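Local structure of carbohydrate esterase family 2 (CE2) (Chaetomium olivicolor, 4XVH) at residues 129-134 with 301-306; 203-208 with 244-249; 229-234 with 275-280; 250-255 with 290-295. The protein probably removes acetyl groups from xylan or related plant polysaccharides as a fungal family 2 carbohydrate esterase, joining a beta-sandwich domain to an SGNH-type hydrolase domain. All coordinates share one frame; numbering follows the deposited sequence.

Contact 1 of 4, residues 129-134 with 301-306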
# COMPACT_ATOMS: atom_id res chain seq x y z
N PHE A 129 12.48 -3.48 -16.66
CA PHE A 129 12.36 -4.88 -17.08
C PHE A 129 13.47 -5.21 -18.07
O PHE A 129 13.79 -4.39 -18.91
CB PHE A 129 10.99 -5.17 -17.69
CG PHE A 129 10.78 -6.62 -18.04
CD1 PHE A 129 11.21 -7.13 -19.25
CD2 PHE A 129 10.15 -7.48 -17.15
CE1 PHE A 129 11.03 -8.45 -19.57
CE2 PHE A 129 9.96 -8.81 -17.45
CZ PHE A 129 10.41 -9.30 -18.66
N PRO A 130 14.10 -6.39 -17.96
CA PRO A 130 13.89 -7.43 -16.95
C PRO A 130 14.74 -7.16 -15.70
O PRO A 130 15.87 -6.70 -15.87
CB PRO A 130 14.34 -8.71 -17.66
CG PRO A 130 15.39 -8.25 -18.59
CD PRO A 130 14.94 -6.88 -19.06
N CYS A 131 14.22 -7.44 -14.51
CA CYS A 131 14.97 -7.20 -13.29
C CYS A 131 14.45 -8.06 -12.15
O CYS A 131 13.28 -8.47 -12.16
CB CYS A 131 14.92 -5.71 -12.89
SG CYS A 131 13.22 -5.01 -12.84
N THR A 132 15.33 -8.37 -11.19
CA THR A 132 14.90 -9.03 -9.96
C THR A 132 14.42 -8.01 -8.94
O THR A 132 15.11 -7.03 -8.64
CB THR A 132 16.04 -9.88 -9.37
OG1 THR A 132 16.33 -10.95 -10.28
CG2 THR A 132 15.64 -10.46 -8.04
N ASN A 133 13.21 -8.20 -8.44
CA ASN A 133 12.66 -7.29 -7.45
C ASN A 133 13.52 -7.29 -6.21
O ASN A 133 14.07 -8.33 -5.83
CB ASN A 133 11.23 -7.67 -7.06
CG ASN A 133 10.56 -6.60 -6.21
OD1 ASN A 133 10.54 -5.41 -6.57
ND2 ASN A 133 10.00 -7.01 -5.08
N THR A 134 13.65 -6.13 -5.58
CA THR A 134 14.37 -6.00 -4.32
C THR A 134 13.58 -5.01 -3.48
O THR A 134 12.76 -4.27 -4.03
CB THR A 134 15.78 -5.45 -4.49
OG1 THR A 134 15.68 -4.11 -5.01
CG2 THR A 134 16.63 -6.32 -5.44
N VAL A 301 7.12 -2.10 -18.55
CA VAL A 301 6.80 -2.62 -17.24
C VAL A 301 8.03 -2.62 -16.33
O VAL A 301 9.16 -2.46 -16.81
CB VAL A 301 6.21 -4.06 -17.33
CG1 VAL A 301 4.87 -4.07 -18.02
CG2 VAL A 301 7.21 -5.00 -18.06
N GLY A 302 7.80 -2.82 -15.03
CA GLY A 302 8.88 -2.96 -14.07
C GLY A 302 9.20 -4.44 -13.88
O GLY A 302 8.90 -5.25 -14.76
N CYS A 303 9.79 -4.80 -12.73
CA CYS A 303 10.25 -6.19 -12.55
C CYS A 303 9.05 -7.13 -12.62
O CYS A 303 8.00 -6.85 -12.03
CB CYS A 303 10.96 -6.37 -11.21
SG CYS A 303 12.27 -5.19 -10.98
N ASP A 304 9.24 -8.26 -13.31
CA ASP A 304 8.23 -9.33 -13.33
C ASP A 304 6.88 -8.80 -13.84
O ASP A 304 5.82 -9.14 -13.30
CB ASP A 304 8.11 -9.95 -11.93
CG ASP A 304 9.40 -10.65 -11.51
OD1 ASP A 304 9.96 -11.39 -12.35
OD2 ASP A 304 9.87 -10.44 -10.35
N TYR A 305 6.95 -7.97 -14.88
CA TYR A 305 5.75 -7.38 -15.51
C TYR A 305 4.85 -6.56 -14.60
O TYR A 305 3.65 -6.43 -14.88
CB TYR A 305 4.92 -8.48 -16.19
CG TYR A 305 5.76 -9.31 -17.11
CD1 TYR A 305 6.01 -8.90 -18.41
CD2 TYR A 305 6.37 -10.49 -16.68
CE1 TYR A 305 6.82 -9.64 -19.26
CE2 TYR A 305 7.18 -11.23 -17.52
CZ TYR A 305 7.40 -10.80 -18.80
OH TYR A 305 8.20 -11.52 -19.65
N HIS A 306 5.40 -5.99 -13.53
CA HIS A 306 4.57 -5.14 -12.67
C HIS A 306 4.49 -3.74 -13.24
O HIS A 306 5.33 -3.35 -14.06
CB HIS A 306 5.07 -5.11 -11.22
CG HIS A 306 4.69 -6.34 -10.47
ND1 HIS A 306 5.19 -7.58 -10.80
CD2 HIS A 306 3.78 -6.54 -9.48
CE1 HIS A 306 4.65 -8.49 -10.00
NE2 HIS A 306 3.78 -7.88 -9.20
O HOH W 1 11.72 -8.97 -14.43
O HOH W 2 12.09 -10.90 -9.30
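Val301 reaches Phe129 in two ways: its carbonyl O takes a weak hydrogen bond from Phe129 N (3.5 Å), and its CG2 lies alongside the same side chain, 3.8 Å from Phe129 CB. With CG anti to its backbone N (chi1 -175°), on a CB directed at 301-306, Phe129 carries its ring to Gly302 O and Tyr305. Gly302 O lies at the edge of that ring, near its plane and 3.5 Å from CD2 of Phe129. Cys303 supplies the covalent tie, a disulfide to Cys131 with a torsion of -111° about the S-S bond. Asp304 is linked through water: its N and Cys131 N both donate to one molecule, while a second accepts from Asn133 N and donates to Asp304 OD2, which also bonds Tyr123 OH. Tyr305 then offers one ring face to Phe129 CE2, which stands toward the rim, 3.5 Å from Tyr305 CZ, with the two ring planes at 44°. An alanine at Phe129 would probably leave that Tyr305 face without its aromatic neighbour and the phenol freer to turn. His306 ends the segment in the ligand pocket, its NE2 hydrogen-bonded to Ser118 OG, consistent with an SGNH Ser-His pair. The disulfide thus fastens the loop between helices 118-121 and 144-151 to the one running from strand 289-292 to helix 309-327.

Contact 2 of 4, residues 203-208 with 244-249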
# COMPACT_ATOMS: atom_id res chain seq x y z
N TRP A 203 -8.60 6.58 13.59
CA TRP A 203 -8.42 6.33 12.14
C TRP A 203 -9.75 5.82 11.59
O TRP A 203 -10.23 4.75 11.97
CB TRP A 203 -7.28 5.32 11.88
CG TRP A 203 -7.01 5.02 10.38
CD1 TRP A 203 -7.31 3.85 9.72
CD2 TRP A 203 -6.41 5.89 9.41
NE1 TRP A 203 -6.93 3.95 8.39
CE2 TRP A 203 -6.37 5.19 8.17
CE3 TRP A 203 -5.90 7.20 9.46
CZ2 TRP A 203 -5.86 5.75 7.00
CZ3 TRP A 203 -5.38 7.76 8.29
CH2 TRP A 203 -5.37 7.04 7.08
N SER A 204 -10.35 6.59 10.69
CA SER A 204 -11.68 6.26 10.19
C SER A 204 -11.77 6.65 8.72
O SER A 204 -12.18 7.77 8.39
CB SER A 204 -12.75 7.00 11.02
OG SER A 204 -14.05 6.60 10.61
N PRO A 205 -11.36 5.73 7.83
CA PRO A 205 -11.22 6.07 6.41
C PRO A 205 -12.51 6.56 5.78
O PRO A 205 -13.58 5.95 5.96
CB PRO A 205 -10.80 4.75 5.77
CG PRO A 205 -10.12 4.00 6.85
CD PRO A 205 -10.76 4.42 8.16
N ASP A 206 -12.39 7.65 5.03
CA ASP A 206 -13.47 8.14 4.20
C ASP A 206 -13.64 7.23 3.00
O ASP A 206 -14.76 7.08 2.46
CB ASP A 206 -13.18 9.54 3.71
CG ASP A 206 -12.91 10.49 4.83
OD1 ASP A 206 -13.87 11.12 5.30
OD2 ASP A 206 -11.73 10.63 5.23
N ALA A 207 -12.53 6.65 2.58
CA ALA A 207 -12.50 5.81 1.40
C ALA A 207 -11.63 4.60 1.66
O ALA A 207 -10.59 4.71 2.32
CB ALA A 207 -11.96 6.59 0.20
N VAL A 208 -12.06 3.46 1.12
CA VAL A 208 -11.32 2.22 1.20
C VAL A 208 -11.17 1.68 -0.21
O VAL A 208 -12.18 1.44 -0.91
CB VAL A 208 -12.01 1.18 2.07
CG1 VAL A 208 -11.31 -0.20 1.96
CG2 VAL A 208 -12.05 1.67 3.53
N LYS A 244 -18.06 -3.29 9.19
CA LYS A 244 -18.24 -3.46 10.63
C LYS A 244 -17.49 -2.35 11.39
O LYS A 244 -17.94 -1.87 12.44
CB LYS A 244 -17.76 -4.84 11.09
CG LYS A 244 -18.71 -5.98 10.72
CD LYS A 244 -18.25 -7.32 11.31
CE LYS A 244 -19.42 -8.33 11.44
NZ LYS A 244 -19.21 -9.64 10.74
N HIS A 245 -16.34 -1.94 10.84
CA HIS A 245 -15.53 -0.92 11.50
C HIS A 245 -15.73 0.48 10.92
O HIS A 245 -15.72 1.46 11.64
CB HIS A 245 -14.06 -1.29 11.41
CG HIS A 245 -13.76 -2.65 11.98
ND1 HIS A 245 -13.88 -2.94 13.32
CD2 HIS A 245 -13.38 -3.80 11.38
CE1 HIS A 245 -13.56 -4.20 13.53
NE2 HIS A 245 -13.26 -4.75 12.36
N TYR A 246 -15.89 0.55 9.60
CA TYR A 246 -16.00 1.82 8.91
C TYR A 246 -17.30 1.87 8.10
O TYR A 246 -17.27 1.86 6.88
CB TYR A 246 -14.79 2.05 7.99
CG TYR A 246 -13.43 1.83 8.64
CD1 TYR A 246 -13.14 2.34 9.91
CD2 TYR A 246 -12.43 1.14 7.97
CE1 TYR A 246 -11.87 2.13 10.50
CE2 TYR A 246 -11.19 0.93 8.54
CZ TYR A 246 -10.91 1.43 9.80
OH TYR A 246 -9.65 1.23 10.34
N PRO A 247 -18.43 1.90 8.79
CA PRO A 247 -19.72 1.77 8.10
C PRO A 247 -20.01 2.89 7.09
O PRO A 247 -20.80 2.68 6.17
CB PRO A 247 -20.75 1.82 9.23
CG PRO A 247 -20.05 2.52 10.33
CD PRO A 247 -18.60 2.17 10.23
N ARG A 248 -19.41 4.05 7.28
CA ARG A 248 -19.72 5.18 6.39
C ARG A 248 -18.73 5.27 5.22
O ARG A 248 -18.85 6.15 4.38
CB ARG A 248 -19.69 6.50 7.17
CG ARG A 248 -20.76 6.64 8.27
CD ARG A 248 -20.46 7.87 9.16
NE ARG A 248 -19.21 7.74 9.93
CZ ARG A 248 -18.03 8.29 9.60
NH1 ARG A 248 -17.90 9.02 8.49
NH2 ARG A 248 -16.97 8.09 10.38
N ALA A 249 -17.73 4.41 5.16
CA ALA A 249 -16.73 4.59 4.10
C ALA A 249 -17.30 4.26 2.73
O ALA A 249 -18.16 3.38 2.61
CB ALA A 249 -15.51 3.70 4.36
O HOH W 3 -8.97 2.10 12.72
O HOH W 4 -15.20 4.58 12.01
O HOH W 5 -17.01 8.36 3.44
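Pro205 lays its CD over the centre of the Tyr246 ring, a CH-pi contact with CD 3.3 Å from the centroid and 8° off the ring normal. CG of Pro205 also touches that ring, nearer its CD2 and CE2 side. Tyr246 CG stands anti to its own carbonyl carbon (chi1 -50°), on a CB directed at 203-208, and CB of His245 covers the opposite face toward the rim. The phenol is therefore held between its sequence neighbour and the proline. Its OH comes to the edge of the Trp203 indole, 3.6 Å from Trp203 CD1. A water joins the same two residues, donating to Trp203 O and lying 2.6 Å from Tyr246 OH. Trp203 NE1 bonds Asp113 OD1 on strand 111-116. A second water, 2.7 Å from Ser204 OG, donates to His245 O and so bridges the two segments again.

Ala249 points its CB at 203-208, 3.4 Å from Pro205 O and 4.1 Å from Val208 CG2. Its CA makes a CA-H...O contact of 3.6 Å with Asp206 O, and a water donating to both Asp206 O and Arg248 O closes this end. Ala249 N bonds Tyr246 O at 3.1 Å, the closing bond of a type I beta turn. That turn leads from helix 228-243 into strand 250-254, beside the start of the parallel neighbour 207-211: it is the return point of a beta-alpha-beta crossover, the repeating element of the Rossmann-like SGNH hydrolase sheet.

Contact 3 of 4, residues 229-234 with 275-280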
# COMPACT_ATOMS: atom_id res chain seq x y z
N ALA A 229 -17.85 -17.24 -8.68
CA ALA A 229 -18.91 -16.97 -7.74
C ALA A 229 -18.32 -16.78 -6.36
O ALA A 229 -18.72 -15.87 -5.63
CB ALA A 229 -19.94 -18.10 -7.74
N ALA A 230 -17.36 -17.63 -6.01
CA ALA A 230 -16.69 -17.51 -4.71
C ALA A 230 -15.88 -16.22 -4.64
O ALA A 230 -15.86 -15.55 -3.60
CB ALA A 230 -15.80 -18.71 -4.46
N TYR A 231 -15.23 -15.84 -5.73
CA TYR A 231 -14.46 -14.58 -5.74
C TYR A 231 -15.40 -13.38 -5.49
O TYR A 231 -15.15 -12.52 -4.63
CB TYR A 231 -13.72 -14.44 -7.07
CG TYR A 231 -13.00 -13.12 -7.30
CD1 TYR A 231 -11.84 -12.80 -6.61
CD2 TYR A 231 -13.48 -12.22 -8.25
CE1 TYR A 231 -11.19 -11.59 -6.84
CE2 TYR A 231 -12.86 -11.01 -8.48
CZ TYR A 231 -11.71 -10.69 -7.79
OH TYR A 231 -11.10 -9.48 -8.06
N THR A 232 -16.50 -13.37 -6.22
CA THR A 232 -17.54 -12.35 -6.06
C THR A 232 -18.09 -12.32 -4.63
O THR A 232 -18.18 -11.26 -4.01
CB THR A 232 -18.70 -12.61 -7.04
OG1 THR A 232 -18.19 -12.74 -8.37
CG2 THR A 232 -19.72 -11.48 -6.98
N ASP A 233 -18.51 -13.50 -4.15
CA ASP A 233 -19.08 -13.61 -2.81
C ASP A 233 -18.08 -13.10 -1.76
O ASP A 233 -18.48 -12.44 -0.80
CB ASP A 233 -19.45 -15.06 -2.48
CG ASP A 233 -20.69 -15.56 -3.23
OD1 ASP A 233 -21.42 -14.76 -3.85
OD2 ASP A 233 -20.94 -16.80 -3.17
N ALA A 234 -16.80 -13.42 -1.93
CA ALA A 234 -15.77 -13.03 -0.99
C ALA A 234 -15.51 -11.53 -1.00
O ALA A 234 -15.19 -10.92 0.03
CB ALA A 234 -14.47 -13.74 -1.29
N THR A 275 -13.63 -8.24 -14.25
CA THR A 275 -14.32 -6.97 -14.29
C THR A 275 -15.79 -7.16 -13.99
O THR A 275 -16.36 -6.46 -13.15
CB THR A 275 -14.13 -6.28 -15.64
OG1 THR A 275 -12.74 -5.97 -15.78
CG2 THR A 275 -14.97 -5.00 -15.71
N ASN A 276 -16.39 -8.15 -14.64
CA ASN A 276 -17.81 -8.43 -14.41
C ASN A 276 -18.09 -8.89 -12.98
O ASN A 276 -19.10 -8.52 -12.38
CB ASN A 276 -18.31 -9.48 -15.42
CG ASN A 276 -18.42 -8.92 -16.83
OD1 ASN A 276 -18.56 -7.71 -17.01
ND2 ASN A 276 -18.38 -9.80 -17.84
N ALA A 277 -17.19 -9.73 -12.45
CA ALA A 277 -17.33 -10.19 -11.07
C ALA A 277 -17.30 -9.01 -10.08
O ALA A 277 -18.11 -8.95 -9.15
CB ALA A 277 -16.25 -11.17 -10.73
N ILE A 278 -16.41 -8.06 -10.31
CA ILE A 278 -16.34 -6.92 -9.42
C ILE A 278 -17.59 -6.04 -9.53
O ILE A 278 -18.13 -5.60 -8.52
CB ILE A 278 -15.04 -6.10 -9.69
CG1 ILE A 278 -13.84 -6.89 -9.16
CG2 ILE A 278 -15.09 -4.70 -9.04
CD1 ILE A 278 -12.47 -6.32 -9.57
N LYS A 279 -18.06 -5.83 -10.76
CA LYS A 279 -19.27 -5.04 -10.96
C LYS A 279 -20.45 -5.68 -10.28
O LYS A 279 -21.30 -5.01 -9.68
CB LYS A 279 -19.56 -4.87 -12.46
CG LYS A 279 -18.52 -3.98 -13.18
CD LYS A 279 -18.92 -3.78 -14.63
CE LYS A 279 -18.02 -2.79 -15.36
NZ LYS A 279 -18.42 -2.68 -16.82
N ASN A 280 -20.52 -7.00 -10.38
CA ASN A 280 -21.53 -7.75 -9.64
C ASN A 280 -21.44 -7.48 -8.13
O ASN A 280 -22.44 -7.19 -7.50
CB ASN A 280 -21.40 -9.25 -9.91
CG ASN A 280 -22.12 -9.68 -11.18
OD1 ASN A 280 -22.96 -8.94 -11.71
ND2 ASN A 280 -21.80 -10.87 -11.66
O HOH W 6 -19.91 -12.63 -10.41
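Tyr231 CG lies anti to its backbone N (chi1 173°), on a CB directed at helix 270-285, and the ring it carries meets Ala277 with its edge: Ala277 CB sits in the ring plane, 3.9 Å from Tyr231 CD2. In Thr232 it is OG1 that is anti to the carbonyl carbon (chi1 -53°), and this atom approaches Ala277 CB to 3.4 Å. The methyl of Ala277 is thus touched by both residues. Beyond it, Thr232 CG2 reaches Asn280 CB at 4.0 Å.

The small alanine lies where the two segments come closest, Thr232 and Ala277 having the nearest CA atoms; the segment axes approach to 8.9 Å at a crossing angle of -39°. Helix 228-243 links strand 207-211 to 250-254, and helix 270-285 links 250-254 to 289-292, so the pair belongs to consecutive beta-alpha-beta units of the SGNH hydrolase domain.

Farther toward the sheet, Tyr231 OH meets the end of Ile278, 3.8 Å from CD1, while Ile278 itself also packs on Phe291 of strand 289-292. The hydroxyl is hydrogen-bonded as well to Leu212 O and Gln274 NE2. A phenylalanine at Tyr231 would probably leave those two polar groups without this mate and thin the contact with Ile278 CD1. On the Asn280 side, one water donates to Thr232 OG1 (2.7 Å) and accepts from Asn280 ND2 (2.9 Å); Thr232 OG1 is additionally hydrogen-bonded to Val228 O, one turn back in its own helix.

Contact 4 of 4, residues 250-255 with 290-295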
# COMPACT_ATOMS: atom_id res chain seq x y z
N HIS A 250 -16.80 4.93 1.69
CA HIS A 250 -17.04 4.48 0.32
C HIS A 250 -15.94 3.50 -0.09
O HIS A 250 -14.78 3.65 0.31
CB HIS A 250 -17.09 5.65 -0.65
CG HIS A 250 -18.37 6.42 -0.56
ND1 HIS A 250 -19.26 6.52 -1.60
CD2 HIS A 250 -18.92 7.12 0.47
CE1 HIS A 250 -20.31 7.23 -1.22
NE2 HIS A 250 -20.12 7.62 0.02
N PHE A 251 -16.32 2.50 -0.88
CA PHE A 251 -15.36 1.47 -1.29
C PHE A 251 -15.09 1.55 -2.80
O PHE A 251 -16.04 1.70 -3.61
CB PHE A 251 -15.88 0.08 -0.89
CG PHE A 251 -15.86 -0.15 0.60
CD1 PHE A 251 -16.81 0.46 1.41
CD2 PHE A 251 -14.84 -0.89 1.19
CE1 PHE A 251 -16.81 0.29 2.77
CE2 PHE A 251 -14.80 -1.07 2.55
CZ PHE A 251 -15.78 -0.47 3.36
N PHE A 252 -13.82 1.44 -3.16
CA PHE A 252 -13.35 1.56 -4.53
C PHE A 252 -12.66 0.27 -4.92
O PHE A 252 -11.55 -0.03 -4.46
CB PHE A 252 -12.44 2.80 -4.66
CG PHE A 252 -13.19 4.07 -4.35
CD1 PHE A 252 -13.33 4.50 -3.03
CD2 PHE A 252 -13.91 4.73 -5.34
CE1 PHE A 252 -14.10 5.62 -2.71
CE2 PHE A 252 -14.69 5.89 -5.01
CZ PHE A 252 -14.76 6.32 -3.69
N LEU A 253 -13.35 -0.50 -5.76
CA LEU A 253 -12.94 -1.85 -6.16
C LEU A 253 -12.35 -1.85 -7.56
O LEU A 253 -13.03 -1.53 -8.54
CB LEU A 253 -14.13 -2.81 -6.07
CG LEU A 253 -14.95 -2.76 -4.78
CD1 LEU A 253 -16.02 -3.87 -4.72
CD2 LEU A 253 -14.11 -2.83 -3.52
N LEU A 254 -11.08 -2.17 -7.67
CA LEU A 254 -10.37 -2.05 -8.95
C LEU A 254 -10.11 -3.41 -9.59
O LEU A 254 -9.83 -4.38 -8.90
CB LEU A 254 -9.01 -1.36 -8.77
CG LEU A 254 -8.93 0.17 -8.63
CD1 LEU A 254 -9.54 0.67 -7.32
CD2 LEU A 254 -7.43 0.61 -8.78
N ASN A 255 -10.16 -3.45 -10.91
CA ASN A 255 -9.70 -4.62 -11.61
C ASN A 255 -8.19 -4.45 -11.88
O ASN A 255 -7.56 -3.42 -11.54
CB ASN A 255 -10.50 -4.83 -12.89
CG ASN A 255 -10.51 -3.62 -13.78
OD1 ASN A 255 -9.77 -2.68 -13.54
ND2 ASN A 255 -11.35 -3.62 -14.82
N HIS A 290 -18.02 1.29 -5.41
CA HIS A 290 -17.74 1.88 -6.71
C HIS A 290 -16.73 1.05 -7.46
O HIS A 290 -15.68 0.71 -6.90
CB HIS A 290 -17.19 3.30 -6.54
CG HIS A 290 -18.03 4.17 -5.66
ND1 HIS A 290 -19.06 4.94 -6.14
CD2 HIS A 290 -18.00 4.37 -4.32
CE1 HIS A 290 -19.65 5.57 -5.14
NE2 HIS A 290 -19.01 5.26 -4.02
N PHE A 291 -17.01 0.77 -8.74
CA PHE A 291 -16.02 0.09 -9.59
C PHE A 291 -15.09 1.09 -10.23
O PHE A 291 -15.52 2.13 -10.75
CB PHE A 291 -16.70 -0.76 -10.68
CG PHE A 291 -15.79 -1.09 -11.86
CD1 PHE A 291 -14.77 -2.02 -11.72
CD2 PHE A 291 -15.96 -0.46 -13.11
CE1 PHE A 291 -13.92 -2.31 -12.82
CE2 PHE A 291 -15.14 -0.78 -14.19
CZ PHE A 291 -14.13 -1.70 -14.04
N VAL A 292 -13.79 0.81 -10.19
CA VAL A 292 -12.84 1.71 -10.80
C VAL A 292 -12.00 0.88 -11.78
O VAL A 292 -11.35 -0.09 -11.39
CB VAL A 292 -11.93 2.42 -9.73
CG1 VAL A 292 -10.84 3.27 -10.42
CG2 VAL A 292 -12.78 3.27 -8.76
N ASP A 293 -12.05 1.23 -13.06
CA ASP A 293 -11.33 0.46 -14.08
C ASP A 293 -9.85 0.78 -14.09
O ASP A 293 -9.47 1.93 -13.88
CB ASP A 293 -11.93 0.73 -15.46
CG ASP A 293 -11.34 -0.14 -16.52
OD1 ASP A 293 -11.26 -1.39 -16.34
OD2 ASP A 293 -10.95 0.43 -17.56
N TRP A 294 -9.03 -0.24 -14.33
CA TRP A 294 -7.61 -0.06 -14.59
C TRP A 294 -7.30 -0.85 -15.86
O TRP A 294 -7.17 -2.08 -15.84
CB TRP A 294 -6.75 -0.51 -13.40
CG TRP A 294 -5.32 -0.02 -13.44
CD1 TRP A 294 -4.67 0.51 -14.52
CD2 TRP A 294 -4.38 0.00 -12.35
NE1 TRP A 294 -3.37 0.87 -14.16
CE2 TRP A 294 -3.17 0.56 -12.83
CE3 TRP A 294 -4.46 -0.39 -11.00
CZ2 TRP A 294 -2.03 0.74 -12.02
CZ3 TRP A 294 -3.32 -0.22 -10.18
CH2 TRP A 294 -2.13 0.35 -10.71
N PRO A 295 -7.23 -0.15 -16.99
CA PRO A 295 -7.01 -0.83 -18.27
C PRO A 295 -5.71 -1.64 -18.23
O PRO A 295 -4.73 -1.22 -17.61
CB PRO A 295 -6.92 0.31 -19.28
CG PRO A 295 -7.60 1.46 -18.64
CD PRO A 295 -7.42 1.30 -17.14
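His250 and His290 meet at their edges, their planes only 15° apart, with His250 ND1 in the plane of the His290 ring. The hydrogen bond between His250 ND1 and His290 NE2 is short and straight, 2.7 Å at 174°, and either nitrogen could be the donor. Phe252 runs side by side with His290, the rings almost parallel but displaced, with little of one above the other. His290 CD2 lies over the Phe252 face, 3.7 Å from CE2 of Phe252, whereas Val292 CG2 comes to that ring's edge, 3.9 Å from Phe252 CD2. Leu254 continues this face of the sheet, its CD1 alongside Val292 CB and its CD2 against Trp294 CE3.

Leu253, its side chain on the other face with Phe291, pairs in parallel fashion: its N bonds His290 O and its O accepts from Val292 N (3.0 Å). Past the last pair, the amide of Asn255 replaces backbone pairing: Asn255 CG stands between backbone N and carbonyl carbon (chi1 54°), on a CB pointing at 290-295, and the amide meets Asp293 and Trp294. Asn255 OD1 takes Trp294 N on an in-plane lone pair at 2.7 Å, and Asn255 ND2 gives a 2.7 Å bond to Asp293 OD1, which lies in the amide plane. ND2 also sits at the edge of the Phe291 ring and bonds Thr275 OG1.

With bonds at both ends, the amide is probably fixed in its flip. At the other end, the imidazoles need one donor and one acceptor nitrogen, so double protonation of both would probably disfavour the bond.

Contact 4 joins strands 250-254 and 289-292 at one edge of the parallel sheet and touches contacts 2 and 3. Contact 2 adjoins it in the same sheet: strands 207-211 and 250-254 pair through Val208 O and Phe252 N, 2.8 Å apart. Contact 3 packs against the sheet, with Ile278 CG2 3.7 Å from Leu253 CB and Thr275 OG1 2.9 Å from Asn255 ND2. Contact 1 stands apart; its nearest atoms are about 8 Å from contact 4, and its centre lies about 34 Å from that of contact 2, across the chain's centre. It alone supplies a pocket residue, His306, which touches the bound polyether; the side chains of Tyr231 and Trp294 stay about 12 Å from that ligand.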